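Local coordinates for protein kallikrein-10 (Homo sapiens, PDB 5LPE) that belongs to the kallikrein family of secreted serine proteases, is a zymogen-like enzyme inhibited by zinc ions, and has a tumour-suppressor role in breast and prostate cancer, at residues V39-A42 and A43-N47; R119-Q122 and P123-C127; V216-I220 and C221-S225. One frame throughout, in Å; residues are numbered along the deposited sequence.

Contact 1 of 3, residues V39-A42 and A43-N47; sequences VLTA and AHCGN. With ZN (zinc ion), chain F.
A42, the link between strand 38-41 and the 3-10 turn 43-45, lies against the ring of H44. Its CB sits over one face of the imidazole, offset toward the rim and 3.9 Å from the ring centroid, a CH-pi contact that backs the ring on that side. The turn itself is closed by the backbone bond from C45 N to A42 O, 3.1 Å long. This N-H approaches from above the carbonyl plane, 52° out of it, and so does not lie on a lone pair.

The packed side is formed by T41, A42 and C45. There C45 SG comes 4.0 Å from A42 CB and 3.6 Å from T41 OG1, all three residues being buried. C45 is tied to C29 by a disulfide, while T41 OG1 has its hydrogen bond with A30 O; both partners belong to strand 26-35, so the strand end and the far end of the turn are both held to that strand.

H44 is partly exposed but firmly fixed. With CG set between its backbone N and carbonyl carbon (chi1 75°), the ring is brought over A42 CB with ND1 toward the zinc ion. ND1 binds the metal at 2.1 Å, a site completed by D92 and D95, while NE2 is hydrogen-bonded to S187. The imidazole is therefore gripped through both nitrogens, as well as being backed by A42. The looser, solvent side comes farther along: partly exposed G46 closes its N on A43 O, and the chain runs out to exposed N47, whose OD1 pairs with H28.

The sequence TAAHC is the histidine signature of trypsin-like peptidases. Here it presents H44, by similarity the histidine of the charge relay system with D95 and S187, to the inhibitory zinc.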
ATOM      1  N   VAL A  39      -5.807   8.943  -3.545  1.00 21.68           N
ATOM      2  CA  VAL A  39      -5.402   7.577  -3.260  1.00 16.84           C
ATOM      3  C   VAL A  39      -3.922   7.458  -3.578  1.00 21.24           C
ATOM      4  O   VAL A  39      -3.438   8.062  -4.539  1.00 19.63           O
ATOM      5  CB  VAL A  39      -6.225   6.554  -4.061  1.00 17.55           C
ATOM      6  CG1 VAL A  39      -5.726   5.135  -3.794  1.00 22.63           C
ATOM      7  CG2 VAL A  39      -7.683   6.663  -3.710  1.00 20.39           C
ATOM      8  N   LEU A  40      -3.192   6.721  -2.748  1.00 21.16           N
ATOM      9  CA  LEU A  40      -1.773   6.526  -2.963  1.00 17.88           C
ATOM     10  C   LEU A  40      -1.498   5.057  -3.207  1.00 20.97           C
ATOM     11  O   LEU A  40      -2.048   4.183  -2.527  1.00 23.64           O
ATOM     12  CB  LEU A  40      -0.933   7.015  -1.793  1.00 18.58           C
ATOM     13  CG  LEU A  40       0.587   6.861  -1.981  1.00 15.98           C
ATOM     14  CD1 LEU A  40       1.293   8.163  -2.218  1.00 18.07           C
ATOM     15  CD2 LEU A  40       1.139   6.265  -0.739  1.00 20.90           C
ATOM     16  N   THR A  41      -0.623   4.801  -4.173  1.00 21.90           N
ATOM     17  CA  THR A  41      -0.282   3.457  -4.586  1.00 21.12           C
ATOM     18  C   THR A  41       1.115   3.478  -5.198  1.00 22.17           C
ATOM     19  O   THR A  41       1.748   4.530  -5.320  1.00 21.16           O
ATOM     20  CB  THR A  41      -1.331   2.922  -5.570  1.00 23.43           C
ATOM     21  OG1 THR A  41      -0.998   1.582  -5.952  1.00 25.21           O
ATOM     22  CG2 THR A  41      -1.413   3.804  -6.803  1.00 19.75           C
ATOM     23  N   ALA A  42       1.582   2.301  -5.599  1.00 23.23           N
ATOM     24  CA  ALA A  42       2.894   2.191  -6.213  1.00 23.04           C
ATOM     25  C   ALA A  42       2.860   2.765  -7.621  1.00 23.63           C
ATOM     26  O   ALA A  42       1.909   2.544  -8.370  1.00 23.74           O
ATOM     27  CB  ALA A  42       3.341   0.733  -6.239  1.00 22.49           C
ATOM     28  N   ALA A  43       3.912   3.506  -7.979  1.00 23.46           N
ATOM     29  CA  ALA A  43       4.017   4.035  -9.335  1.00 24.76           C
ATOM     30  C   ALA A  43       3.959   2.935 -10.394  1.00 30.27           C
ATOM     31  O   ALA A  43       3.399   3.156 -11.474  1.00 25.24           O
ATOM     32  CB  ALA A  43       5.299   4.845  -9.489  1.00 23.88           C
ATOM     33  N   HIS A  44       4.498   1.736 -10.108  1.00 31.42           N
ATOM     34  CA  HIS A  44       4.520   0.689 -11.134  1.00 28.34           C
ATOM     35  C   HIS A  44       3.127   0.254 -11.545  1.00 30.50           C
ATOM     36  O   HIS A  44       2.999  -0.543 -12.482  1.00 30.13           O
ATOM     37  CB  HIS A  44       5.315  -0.546 -10.683  1.00 32.52           C
ATOM     38  CG  HIS A  44       4.607  -1.402  -9.674  1.00 34.93           C
ATOM     39  ND1 HIS A  44       5.103  -1.616  -8.405  1.00 40.68           N
ATOM     40  CD2 HIS A  44       3.452  -2.105  -9.749  1.00 34.93           C
ATOM     41  CE1 HIS A  44       4.276  -2.402  -7.740  1.00 39.25           C
ATOM     42  NE2 HIS A  44       3.263  -2.710  -8.531  1.00 36.51           N
ATOM     43  N   CYS A  45       2.097   0.728 -10.845  1.00 30.02           N
ATOM     44  CA  CYS A  45       0.696   0.515 -11.183  1.00 33.85           C
ATOM     45  C   CYS A  45       0.166   1.534 -12.180  1.00 33.45           C
ATOM     46  O   CYS A  45      -1.029   1.505 -12.499  1.00 33.40           O
ATOM     47  CB  CYS A  45      -0.160   0.575  -9.917  1.00 32.93           C
ATOM     48  SG  CYS A  45       0.330  -0.536  -8.595  1.00 28.47           S
ATOM     49  N   GLY A  46       1.017   2.435 -12.666  1.00 34.60           N
ATOM     50  CA  GLY A  46       0.572   3.578 -13.444  1.00 41.11           C
ATOM     51  C   GLY A  46       0.454   3.369 -14.939  1.00 38.92           C
ATOM     52  O   GLY A  46       0.492   4.342 -15.694  1.00 40.85           O
ATOM     53  N   ASN A  47       0.315   2.113 -15.377  1.00 48.18           N
ATOM     54  CA  ASN A  47       0.005   1.840 -16.780  1.00 49.70           C
ATOM     55  C   ASN A  47      -1.131   2.735 -17.255  1.00 48.13           C
ATOM     56  O   ASN A  47      -1.025   3.383 -18.304  1.00 48.08           O
ATOM     57  CB  ASN A  47      -0.367   0.364 -16.976  1.00 55.17           C
ATOM     58  CG  ASN A  47       0.540  -0.587 -16.204  1.00 49.10           C
ATOM     59  OD1 ASN A  47       0.393  -0.750 -14.988  1.00 47.77           O
ATOM     60  ND2 ASN A  47       1.471  -1.227 -16.908  1.00 43.16           N
TER
HETATM   61 ZN    ZN F 304       7.155  -1.226  -8.239  1.00 46.36          ZN

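Contact 2 of 3, residues R119-Q122 and P123-C127; sequences RCAQ and PGDQC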
ATOM      1  N   ARG A 119       5.812  10.179  11.760  1.00 35.22           N
ATOM      2  CA  ARG A 119       6.918   9.531  12.447  1.00 29.38           C
ATOM      3  C   ARG A 119       7.266   8.280  11.645  1.00 36.54           C
ATOM      4  O   ARG A 119       6.414   7.733  10.939  1.00 37.46           O
ATOM      5  CB  ARG A 119       6.466   9.172  13.871  1.00 37.24           C
ATOM      6  CG  ARG A 119       7.486   8.800  14.923  1.00 43.29           C
ATOM      7  CD  ARG A 119       6.732   8.244  16.171  1.00 46.50           C
ATOM      8  NE  ARG A 119       5.952   7.037  15.866  1.00 48.93           N
ATOM      9  CZ  ARG A 119       6.492   5.839  15.630  1.00 51.53           C
ATOM     10  NH1 ARG A 119       7.813   5.693  15.661  1.00 49.90           N
ATOM     11  NH2 ARG A 119       5.722   4.788  15.358  1.00 47.16           N
ATOM     12  N   CYS A 120       8.501   7.811  11.779  1.00 40.92           N
ATOM     13  CA  CYS A 120       8.950   6.612  11.078  1.00 33.97           C
ATOM     14  C   CYS A 120       8.880   5.415  12.015  1.00 33.36           C
ATOM     15  O   CYS A 120       9.223   5.512  13.198  1.00 36.35           O
ATOM     16  CB  CYS A 120      10.377   6.756  10.545  1.00 33.43           C
ATOM     17  SG  CYS A 120      10.637   7.957   9.220  1.00 44.67           S
ATOM     18  N   ALA A 121       8.425   4.292  11.482  1.00 33.27           N
ATOM     19  CA  ALA A 121       8.317   3.083  12.270  1.00 33.59           C
ATOM     20  C   ALA A 121       9.675   2.405  12.327  1.00 31.78           C
ATOM     21  O   ALA A 121      10.416   2.383  11.341  1.00 29.24           O
ATOM     22  CB  ALA A 121       7.264   2.154  11.676  1.00 32.02           C
ATOM     23  N   GLN A 122      10.021   1.918  13.502  1.00 33.40           N
ATOM     24  CA  GLN A 122      11.333   1.339  13.719  1.00 34.52           C
ATOM     25  C   GLN A 122      11.318  -0.176  13.534  1.00 34.55           C
ATOM     26  O   GLN A 122      10.278  -0.821  13.701  1.00 32.01           O
ATOM     27  CB  GLN A 122      11.841   1.688  15.109  1.00 28.76           C
ATOM     28  CG  GLN A 122      11.843   3.186  15.378  1.00 34.71           C
ATOM     29  CD  GLN A 122      12.735   3.973  14.425  1.00 37.56           C
ATOM     30  OE1 GLN A 122      13.785   3.494  13.989  1.00 36.88           O
ATOM     31  NE2 GLN A 122      12.321   5.199  14.106  1.00 44.25           N
ATOM     32  N   PRO A 123      12.467  -0.758  13.194  1.00 28.39           N
ATOM     33  CA  PRO A 123      12.583  -2.217  13.211  1.00 24.41           C
ATOM     34  C   PRO A 123      12.126  -2.789  14.543  1.00 27.97           C
ATOM     35  O   PRO A 123      12.432  -2.261  15.610  1.00 29.26           O
ATOM     36  CB  PRO A 123      14.075  -2.455  12.971  1.00 27.41           C
ATOM     37  CG  PRO A 123      14.526  -1.267  12.198  1.00 35.09           C
ATOM     38  CD  PRO A 123      13.691  -0.105  12.692  1.00 29.65           C
ATOM     39  N   GLY A 124      11.361  -3.866  14.470  1.00 28.77           N
ATOM     40  CA  GLY A 124      10.799  -4.506  15.633  1.00 29.92           C
ATOM     41  C   GLY A 124       9.348  -4.178  15.891  1.00 31.00           C
ATOM     42  O   GLY A 124       8.717  -4.857  16.713  1.00 32.55           O
ATOM     43  N   ASP A 125       8.795  -3.179  15.204  1.00 27.66           N
ATOM     44  CA  ASP A 125       7.412  -2.792  15.422  1.00 30.10           C
ATOM     45  C   ASP A 125       6.502  -3.837  14.808  1.00 31.56           C
ATOM     46  O   ASP A 125       6.824  -4.418  13.770  1.00 33.37           O
ATOM     47  CB  ASP A 125       7.116  -1.425  14.801  1.00 30.79           C
ATOM     48  CG  ASP A 125       7.854  -0.298  15.475  1.00 34.38           C
ATOM     49  OD1 ASP A 125       8.778  -0.566  16.264  1.00 39.55           O
ATOM     50  OD2 ASP A 125       7.515   0.872  15.206  1.00 41.86           O
ATOM     51  N   GLN A 126       5.355  -4.023  15.421  1.00 31.32           N
ATOM     52  CA  GLN A 126       4.374  -4.926  14.899  1.00 32.72           C
ATOM     53  C   GLN A 126       3.370  -4.129  14.047  1.00 31.28           C
ATOM     54  O   GLN A 126       2.716  -3.262  14.501  1.00 37.16           O
ATOM     55  CB  GLN A 126       3.757  -5.734  16.018  1.00 35.26           C
ATOM     56  CG  GLN A 126       4.589  -6.948  16.362  1.00 36.87           C
ATOM     57  CD  GLN A 126       3.760  -8.155  16.710  1.00 46.10           C
ATOM     58  OE1 GLN A 126       3.660  -9.110  15.961  1.00 46.84           O
ATOM     59  NE2 GLN A 126       3.160  -8.110  17.839  1.00 44.85           N
ATOM     60  N   CYS A 127       3.290  -4.433  12.777  1.00 28.20           N
ATOM     61  CA  CYS A 127       2.459  -3.723  11.827  1.00 24.52           C
ATOM     62  C   CYS A 127       1.480  -4.719  11.217  1.00 26.07           C
ATOM     63  O   CYS A 127       1.443  -5.886  11.595  1.00 27.30           O
ATOM     64  CB  CYS A 127       3.336  -3.041  10.771  1.00 24.68           C
ATOM     65  SG  CYS A 127       4.585  -1.910  11.472  1.00 22.93           S
TER
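A type II beta turn running from Q122 to D125 leads the chain into strand 126-131, the first strand of the second barrel. Its corner residues are P123 and G124, and the positive phi of G124 (101°) would jam a side chain against the preceding carbonyl oxygen. Across the turn, D125 N donates to Q122 O at 3.2 Å.

The D125 carboxylate adds a second link between the same two residues. Its CG is anti to the carbonyl carbon, chi1 -67°, which turns the group back toward the incoming chain. OD2 takes a weak, bent bond from Q122 N at 3.2 Å and lies 3.8 Å from A121 CB. Beyond them the guanidinium of R119 offers its edge to the carboxylate, but NH2 stays 4.3 Å from OD2, too far for a salt bridge. The Q122 side chain, bent at CB-CG, folds back along its own segment, and NE2 makes a weak bond to C120 O.

Backbone bonds of G124 and D125, both in the turn, reach I153 of strand 147-153. The chemistry is that of a surface turn: one sound backbone bond closes it, the carboxylate adds a weak one, and R119 probably supplies no more than a diffuse electrostatic pull toward D125.

Contact 3 of 3, residues V216-I220 and C221-S225; sequences VYTQI and CKYMS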
ATOM      1  N   VAL A 216       9.105  -5.704   0.314  1.00 21.16           N
ATOM      2  CA  VAL A 216       9.802  -4.433   0.229  1.00 19.48           C
ATOM      3  C   VAL A 216       8.744  -3.364   0.026  1.00 20.75           C
ATOM      4  O   VAL A 216       8.062  -3.340  -1.007  1.00 16.42           O
ATOM      5  CB  VAL A 216      10.850  -4.416  -0.891  1.00 21.36           C
ATOM      6  CG1 VAL A 216      11.438  -3.011  -1.055  1.00 21.32           C
ATOM      7  CG2 VAL A 216      11.945  -5.409  -0.589  1.00 22.54           C
ATOM      8  N   TYR A 217       8.600  -2.488   1.019  1.00 19.83           N
ATOM      9  CA  TYR A 217       7.619  -1.419   1.017  1.00 18.08           C
ATOM     10  C   TYR A 217       8.321  -0.077   0.884  1.00 22.47           C
ATOM     11  O   TYR A 217       9.450   0.104   1.358  1.00 26.50           O
ATOM     12  CB  TYR A 217       6.793  -1.430   2.294  1.00 18.22           C
ATOM     13  CG  TYR A 217       5.841  -2.590   2.412  1.00 18.58           C
ATOM     14  CD1 TYR A 217       6.284  -3.849   2.809  1.00 15.79           C
ATOM     15  CD2 TYR A 217       4.481  -2.415   2.172  1.00 21.21           C
ATOM     16  CE1 TYR A 217       5.401  -4.909   2.929  1.00 18.26           C
ATOM     17  CE2 TYR A 217       3.578  -3.471   2.293  1.00 21.40           C
ATOM     18  CZ  TYR A 217       4.042  -4.721   2.672  1.00 24.50           C
ATOM     19  OH  TYR A 217       3.149  -5.783   2.785  1.00 26.13           O
ATOM     20  N   THR A 218       7.653   0.865   0.228  1.00 17.98           N
ATOM     21  CA  THR A 218       8.161   2.224   0.210  1.00 21.19           C
ATOM     22  C   THR A 218       7.952   2.841   1.588  1.00 24.38           C
ATOM     23  O   THR A 218       6.873   2.725   2.167  1.00 25.87           O
ATOM     24  CB  THR A 218       7.465   3.048  -0.870  1.00 21.33           C
ATOM     25  OG1 THR A 218       7.590   2.383  -2.132  1.00 24.05           O
ATOM     26  CG2 THR A 218       8.112   4.439  -0.972  1.00 20.69           C
ATOM     27  N   GLN A 219       8.980   3.484   2.134  1.00 23.92           N
ATOM     28  CA  GLN A 219       8.862   4.045   3.472  1.00 20.00           C
ATOM     29  C   GLN A 219       8.191   5.409   3.349  1.00 24.45           C
ATOM     30  O   GLN A 219       8.789   6.359   2.841  1.00 23.99           O
ATOM     31  CB  GLN A 219      10.245   4.147   4.099  1.00 22.14           C
ATOM     32  CG  GLN A 219      10.288   4.469   5.557  1.00 31.12           C
ATOM     33  CD  GLN A 219      11.707   4.485   6.060  1.00 28.13           C
ATOM     34  OE1 GLN A 219      12.648   4.609   5.279  1.00 27.24           O
ATOM     35  NE2 GLN A 219      11.869   4.362   7.364  1.00 26.49           N
ATOM     36  N   ILE A 220       6.964   5.523   3.861  1.00 25.33           N
ATOM     37  CA  ILE A 220       6.100   6.655   3.520  1.00 21.04           C
ATOM     38  C   ILE A 220       6.450   7.906   4.337  1.00 22.52           C
ATOM     39  O   ILE A 220       6.191   9.027   3.888  1.00 22.69           O
ATOM     40  CB  ILE A 220       4.621   6.237   3.680  1.00 17.96           C
ATOM     41  CG1 ILE A 220       4.305   5.023   2.794  1.00 22.26           C
ATOM     42  CG2 ILE A 220       3.664   7.339   3.286  1.00 15.07           C
ATOM     43  CD1 ILE A 220       4.499   5.230   1.281  1.00 18.91           C
ATOM     44  N   CYS A 221       7.039   7.744   5.530  1.00 25.24           N
ATOM     45  CA  CYS A 221       7.500   8.846   6.377  1.00 22.21           C
ATOM     46  C   CYS A 221       8.668   9.611   5.779  1.00 29.24           C
ATOM     47  O   CYS A 221       9.072  10.623   6.362  1.00 33.04           O
ATOM     48  CB  CYS A 221       7.942   8.334   7.745  1.00 26.98           C
ATOM     49  SG  CYS A 221       9.461   7.331   7.664  1.00 39.07           S
ATOM     50  N   LYS A 222       9.258   9.121   4.684  1.00 25.99           N
ATOM     51  CA  LYS A 222      10.269   9.860   3.939  1.00 24.90           C
ATOM     52  C   LYS A 222       9.696  10.668   2.786  1.00 24.72           C
ATOM     53  O   LYS A 222      10.437  11.437   2.168  1.00 27.62           O
ATOM     54  CB  LYS A 222      11.327   8.904   3.368  1.00 28.87           C
ATOM     55  CG  LYS A 222      11.839   7.848   4.347  1.00 32.13           C
ATOM     56  CD  LYS A 222      12.431   8.491   5.581  1.00 34.84           C
ATOM     57  CE  LYS A 222      13.532   7.641   6.164  1.00 35.94           C
ATOM     58  NZ  LYS A 222      14.083   8.345   7.349  1.00 48.84           N
ATOM     59  N   TYR A 223       8.436  10.445   2.429  1.00 20.31           N
ATOM     60  CA  TYR A 223       7.799  11.090   1.287  1.00 21.45           C
ATOM     61  C   TYR A 223       6.787  12.173   1.660  1.00 20.54           C
ATOM     62  O   TYR A 223       6.091  12.686   0.778  1.00 21.06           O
ATOM     63  CB  TYR A 223       7.190  10.012   0.382  1.00 22.94           C
ATOM     64  CG  TYR A 223       8.294   9.205  -0.284  1.00 24.09           C
ATOM     65  CD1 TYR A 223       8.867   8.119   0.355  1.00 19.77           C
ATOM     66  CD2 TYR A 223       8.810   9.575  -1.524  1.00 28.15           C
ATOM     67  CE1 TYR A 223       9.887   7.400  -0.226  1.00 23.79           C
ATOM     68  CE2 TYR A 223       9.849   8.843  -2.127  1.00 26.41           C
ATOM     69  CZ  TYR A 223      10.375   7.758  -1.466  1.00 24.96           C
ATOM     70  OH  TYR A 223      11.399   7.021  -2.010  1.00 29.05           O
ATOM     71  N   MET A 224       6.662  12.518   2.943  1.00 21.00           N
ATOM     72  CA  MET A 224       5.571  13.395   3.372  1.00 23.03           C
ATOM     73  C   MET A 224       5.614  14.767   2.693  1.00 26.09           C
ATOM     74  O   MET A 224       4.561  15.351   2.402  1.00 25.17           O
ATOM     75  CB  MET A 224       5.588  13.551   4.890  1.00 22.14           C
ATOM     76  CG  MET A 224       5.194  12.278   5.596  1.00 24.62           C
ATOM     77  SD  MET A 224       3.743  11.647   4.780  1.00 33.77           S
ATOM     78  CE  MET A 224       2.528  12.865   5.309  1.00 32.70           C
ATOM     79  N   SER A 225       6.813  15.303   2.443  1.00 19.53           N
ATOM     80  CA  SER A 225       6.913  16.589   1.761  1.00 21.03           C
ATOM     81  C   SER A 225       6.177  16.558   0.434  1.00 24.68           C
ATOM     82  O   SER A 225       5.350  17.431   0.149  1.00 27.38           O
ATOM     83  CB  SER A 225       8.379  16.967   1.546  1.00 23.27           C
ATOM     84  OG  SER A 225       9.008  17.286   2.778  1.00 32.09           O
TER
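The side chains of Q219 and K222 cross at a slant near the end of strand 215-219, in the turn that leads to helix 224-230. The glutamine chain is extended, with CG anti to its backbone N (chi1 -169°), and Q219 CG lies 3.9 Å from K222 CG. The same Q219 CG rests 3.6 Å from C221 SG, so the stem touches both the sulfur and the lysine chain. Shortening this side chain to an alanine is likely to deprive C221 SG of a neighbour and leave the stem of K222 less well packed.

Deeper in, T218 CG2 approaches the ring of Y223, reaching CE1 at 3.5 Å, the two side chains crossing at about a right angle. The same ring turns its edge to the backbone: Q219 O lies in the ring plane beside CD1.

Two backbone bonds wind the segment that carries these side chains. K222 N makes a weak bond to Q219 O at 3.4 Å, and Y223 N a firmer one to I220 O at 3.0 Å. The latter donor stands well above the carbonyl plane, 63° out of it. Y223 is the N-cap residue of helix 224-230, and next to it M224 SD passes 3.7 Å from I220 O.

A second shell fixes the ends. C221 is joined to C120 by a disulfide, and the ammonium of K222 forms a salt bridge with a sulfate probably taken from the crystallisation liquor. Y223 OH bonds to H94. T218 OG1 makes a weak bond to the backbone O of D95, a zinc ligand and by similarity the charge-relay aspartate, so this strand end lies next to the active site. The strand is held by backbone bonds to strands 171-176 and 196-203, I220 packs on I200, and the chain then enters the C-terminal helix 224-230, where M224 touches L116.

How the contacts relate
All three contacts are local bends at the end or start of a barrel strand, yet their settings differ. Contact 1 belongs to the first barrel and is mostly buried, with metal and ring chemistry on its active-site side. Contact 2 lies on the surface of the second barrel, about 24 Å from contact 1 between centres, and depends on polar groups. Contact 3 is intermediate: its inner side packs aliphatic and aromatic groups, its outer side carries a lysine. It reaches the same sheet as contact 2, with a covalent tie between the two, and touches contact 1 through L40 CD2 and I220 CD1, 4.1 Å apart.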